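Side-chain contacts in sortase B (Clostridium perfringens, PDB 5YFK), which probably acts as a cysteine transpeptidase that joins proteins to the cell wall through an acyl-thioester intermediate, as sortases of class B do: residues N159-D162 and L163-E166; K170-N173 and K174-E178. The protein carries 1 engineered substitution. All blocks are in the same frame, centred on the assembly; numbering follows the deposited sequence.

In the fold
Two successive helices of the sortase domain each begin with an asparagine cap, and the two contacts record how. Contact 1 comprises N159, the last residue of strand 146-159, and the short helix 160-166 it caps; contact 2 is the loop 170-173 with the first turn of helix 174-186. Their centres lie 19 Å apart, and they follow in series along the chain. Contact 1 is the one near the active site: the L163 side chain comes within about 3 Å of that of R217, the predicted transition-state stabiliser, and the side chain of A160 is about 8 Å from that of S209, the engineered serine at the predicted nucleophile position. Contact 2 lies away from those sites, its centre about 21 Å from the chain centre.

Contact 1: residues N159-D162 and L163-E166; sequences NAKD and LESE
S165 turns its hydroxyl back onto the carbonyl of D162, one turn earlier in the short helix 160-166, and S165 OG donates to D162 O over 2.6 Å. A first torsion of 74° sets OG between the backbone N and the carbonyl carbon of its own residue, within reach of that oxygen. D162 O also takes the S165 amide, which sits well above the carbonyl plane, and a weak bond from E166 N. Regular backbone bonding runs earlier in the helix, with L163 N giving to N159 O at 3.1 Å and E164 N to A160 O at 3.0 Å.

At the start, N159 is the N-cap. Its OD1 receives D162 N at 3.2 Å, in the amide plane and on a lone pair, and K161 N through a weak, more bent bond.

K161 and E164 lie alongside each other, pointing the same way, in a long salt bridge, K161 NZ to E164 OE1 4.0 Å. E166 CG passes 3.3 Å from D162 O. E166 OE2, 4.7 Å from D162 OD2, pairs with K187, which probably offsets the like charge.

On the inner side, L163 packs on Y156 and V219 and, together with A160, touches R217. N159 thus caps the start, D162 O gathers the S165 hydroxyl and amide in the last turn, and the apolar side rests against the strand carrying the predicted transition-state stabiliser.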
loop_
_atom_site.group_PDB
_atom_site.type_symbol
_atom_site.label_atom_id
_atom_site.label_comp_id
_atom_site.label_asym_id
_atom_site.label_seq_id
_atom_site.Cartn_x
_atom_site.Cartn_y
_atom_site.Cartn_z
ATOM N N ASN A 159 -3.216 -5.630 17.394
ATOM C CA ASN A 159 -2.991 -4.426 18.144
ATOM C C ASN A 159 -1.873 -3.564 17.519
ATOM O O ASN A 159 -0.825 -4.083 17.150
ATOM C CB ASN A 159 -2.594 -4.836 19.555
ATOM C CG ASN A 159 -2.111 -3.678 20.362
ATOM O OD1 ASN A 159 -0.920 -3.364 20.346
ATOM N ND2 ASN A 159 -3.024 -3.002 21.022
ATOM N N ALA A 160 -2.030 -2.249 17.554
ATOM C CA ALA A 160 -1.089 -1.376 16.859
ATOM C C ALA A 160 0.330 -1.448 17.430
ATOM O O ALA A 160 1.311 -1.345 16.699
ATOM C CB ALA A 160 -1.588 0.047 16.854
ATOM N N LYS A 161 0.450 -1.543 18.748
ATOM C CA LYS A 161 1.780 -1.628 19.350
ATOM C C LYS A 161 2.551 -2.896 18.973
ATOM O O LYS A 161 3.750 -2.841 18.706
ATOM C CB LYS A 161 1.674 -1.491 20.870
ATOM C CG LYS A 161 1.226 -0.119 21.316
ATOM C CD LYS A 161 2.318 0.899 21.096
ATOM C CE LYS A 161 1.938 2.256 21.628
ATOM N NZ LYS A 161 2.893 3.282 21.129
ATOM N N ASP A 162 1.880 -4.035 18.920
ATOM C CA ASP A 162 2.515 -5.241 18.439
ATOM C C ASP A 162 2.943 -5.128 16.995
ATOM O O ASP A 162 4.044 -5.511 16.619
ATOM C CB ASP A 162 1.568 -6.422 18.571
ATOM C CG ASP A 162 1.820 -7.209 19.825
ATOM O OD1 ASP A 162 2.765 -6.846 20.569
ATOM O OD2 ASP A 162 1.044 -8.149 20.090
ATOM N N LEU A 163 2.074 -4.547 16.190
ATOM C CA LEU A 163 2.357 -4.416 14.779
ATOM C C LEU A 163 3.610 -3.590 14.556
ATOM O O LEU A 163 4.449 -3.906 13.706
ATOM C CB LEU A 163 1.156 -3.799 14.075
ATOM C CG LEU A 163 1.326 -3.819 12.564
ATOM C CD1 LEU A 163 1.485 -5.256 12.093
ATOM C CD2 LEU A 163 0.149 -3.119 11.894
ATOM N N GLU A 164 3.696 -2.482 15.269
ATOM C CA GLU A 164 4.785 -1.528 15.115
ATOM C C GLU A 164 6.147 -2.142 15.441
ATOM O O GLU A 164 7.124 -1.888 14.724
ATOM C CB GLU A 164 4.491 -0.337 16.028
ATOM C CG GLU A 164 5.300 0.899 15.766
ATOM C CD GLU A 164 5.133 1.901 16.886
ATOM O OE1 GLU A 164 4.267 1.672 17.760
ATOM O OE2 GLU A 164 5.930 2.856 16.942
ATOM N N SER A 165 6.098 -3.208 16.230
ATOM C CA SER A 165 7.288 -3.918 16.642
ATOM C C SER A 165 7.628 -5.037 15.666
ATOM O O SER A 165 8.757 -5.523 15.668
ATOM C CB SER A 165 7.105 -4.496 18.054
ATOM O OG SER A 165 6.238 -5.629 18.049
ATOM N N GLU A 166 6.626 -5.533 14.942
ATOM C CA GLU A 166 6.816 -6.675 14.060
ATOM C C GLU A 166 7.237 -6.263 12.647
ATOM O O GLU A 166 7.984 -6.993 11.996
ATOM C CB GLU A 166 5.549 -7.535 13.991
ATOM C CG GLU A 166 5.251 -8.318 15.255
ATOM C CD GLU A 166 3.804 -8.736 15.332
ATOM O OE1 GLU A 166 3.012 -8.305 14.465
ATOM O OE2 GLU A 166 3.449 -9.465 16.279
#

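Contact 2: residues K170-N173 and K174-E178; sequences KFSN and KEDYE
K174 and E175 begin helix 174-186 directly after its cap, N173, and E175 CB lies in van der Waals contact with N173 OD1 at 3.3 Å. The K174 side chain leads away to S199 and N200 of another loop. D176 N is the amide that N173 caps, donating to N173 OD1 over 2.8 Å, nearly straight at 161°. The N173 side chain, with chi1 at 50°, folds back over the first turn to place OD1 there. That brings N173 OD1 to 3.2 Å from D176 OD1; two acceptors cannot bond each other, and the D176 N-H probably offsets their repulsion.

Y177 makes two kinds of contact. Its N bonds to N173 O at 3.1 Å, a regular i to i+4 backbone bond, while its ring turns an edge to the face of F171 in an inclined edge-to-face pair, centroids 4.8 Å apart and planes at 54°. Y177 CD1 stands 3.5 Å above the plane of the F171 ring, over its centre. Beyond the pair, the F171 ring also meets Y180, and Y177 OH bonds to D201 O.

One asparagine thus serves the new helix with both its side-chain and its backbone oxygen, and the aromatic pair fastens the incoming loop to the flank of the first turn.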
loop_
_atom_site.group_PDB
_atom_site.type_symbol
_atom_site.label_atom_id
_atom_site.label_comp_id
_atom_site.label_asym_id
_atom_site.label_seq_id
_atom_site.Cartn_x
_atom_site.Cartn_y
_atom_site.Cartn_z
ATOM N N LYS A 170 13.864 -4.064 6.496
ATOM C CA LYS A 170 15.281 -4.325 6.374
ATOM C C LYS A 170 15.496 -5.697 6.958
ATOM O O LYS A 170 14.999 -5.972 8.039
ATOM C CB LYS A 170 16.094 -3.321 7.203
ATOM C CG LYS A 170 15.964 -1.873 6.756
ATOM C CD LYS A 170 16.501 -1.694 5.340
ATOM C CE LYS A 170 16.653 -0.227 4.950
ATOM N NZ LYS A 170 15.345 0.427 4.666
ATOM N N PHE A 171 16.281 -6.533 6.274
ATOM C CA PHE A 171 16.610 -7.860 6.796
ATOM C C PHE A 171 18.121 -8.142 6.876
ATOM O O PHE A 171 18.874 -7.770 5.985
ATOM C CB PHE A 171 15.901 -8.921 5.971
ATOM C CG PHE A 171 14.404 -8.789 6.003
ATOM C CD1 PHE A 171 13.695 -9.259 7.080
ATOM C CD2 PHE A 171 13.752 -7.964 5.087
ATOM C CE1 PHE A 171 12.336 -9.015 7.193
ATOM C CE2 PHE A 171 12.402 -7.696 5.201
ATOM C CZ PHE A 171 11.701 -8.179 6.287
ATOM N N SER A 172 18.555 -8.799 7.953
ATOM C CA SER A 172 19.975 -9.141 8.101
ATOM C C SER A 172 20.406 -10.007 6.921
ATOM O O SER A 172 21.157 -9.560 6.057
ATOM C CB SER A 172 20.217 -9.886 9.417
ATOM O OG SER A 172 20.045 -9.023 10.534
ATOM N N ASN A 173 19.715 -11.130 6.764
ATOM C CA ASN A 173 20.092 -12.150 5.793
ATOM C C ASN A 173 18.853 -12.850 5.279
ATOM O O ASN A 173 17.751 -12.575 5.752
ATOM C CB ASN A 173 21.038 -13.176 6.430
ATOM C CG ASN A 173 20.520 -13.711 7.755
ATOM O OD1 ASN A 173 19.397 -14.190 7.844
ATOM N ND2 ASN A 173 21.385 -13.729 8.763
ATOM N N LYS A 174 19.065 -13.785 4.356
ATOM C CA LYS A 174 18.008 -14.590 3.754
ATOM C C LYS A 174 17.163 -15.329 4.801
ATOM O O LYS A 174 15.937 -15.441 4.663
ATOM C CB LYS A 174 18.647 -15.617 2.816
ATOM C CG LYS A 174 17.683 -16.308 1.869
ATOM C CD LYS A 174 17.554 -15.547 0.554
ATOM C CE LYS A 174 18.710 -15.843 -0.385
ATOM N NZ LYS A 174 18.720 -14.900 -1.537
ATOM N N GLU A 175 17.850 -16.011 5.714
ATOM C CA GLU A 175 17.201 -16.773 6.785
ATOM C C GLU A 175 16.217 -15.905 7.588
ATOM O O GLU A 175 15.100 -16.340 7.937
ATOM C CB GLU A 175 18.290 -17.332 7.726
ATOM C CG GLU A 175 17.774 -18.087 8.941
ATOM C CD GLU A 175 18.899 -18.656 9.802
ATOM O OE1 GLU A 175 19.936 -19.058 9.228
ATOM O OE2 GLU A 175 18.757 -18.688 11.048
ATOM N N ASP A 176 16.674 -14.719 7.961
ATOM C CA ASP A 176 15.859 -13.769 8.719
ATOM C C ASP A 176 14.641 -13.349 7.910
ATOM O O ASP A 176 13.550 -13.218 8.445
ATOM C CB ASP A 176 16.677 -12.530 9.069
ATOM C CG ASP A 176 17.742 -12.801 10.130
ATOM O OD1 ASP A 176 17.834 -13.947 10.629
ATOM O OD2 ASP A 176 18.478 -11.851 10.481
ATOM N N TYR A 177 14.831 -13.169 6.607
ATOM C CA TYR A 177 13.717 -12.802 5.714
ATOM C C TYR A 177 12.742 -13.952 5.541
ATOM O O TYR A 177 11.527 -13.761 5.526
ATOM C CB TYR A 177 14.267 -12.397 4.360
ATOM C CG TYR A 177 13.221 -11.885 3.382
ATOM C CD1 TYR A 177 12.235 -10.995 3.780
ATOM C CD2 TYR A 177 13.166 -12.384 2.095
ATOM C CE1 TYR A 177 11.321 -10.487 2.869
ATOM C CE2 TYR A 177 12.227 -11.932 1.194
ATOM C CZ TYR A 177 11.316 -10.971 1.576
ATOM O OH TYR A 177 10.346 -10.584 0.666
ATOM N N GLU A 178 13.266 -15.153 5.351
ATOM C CA GLU A 178 12.408 -16.290 5.228
ATOM C C GLU A 178 11.536 -16.442 6.487
ATOM O O GLU A 178 10.339 -16.724 6.418
ATOM C CB GLU A 178 13.226 -17.552 4.990
ATOM C CG GLU A 178 12.367 -18.790 4.804
ATOM C CD GLU A 178 11.459 -18.717 3.584
ATOM O OE1 GLU A 178 11.631 -17.802 2.753
ATOM O OE2 GLU A 178 10.560 -19.575 3.451
#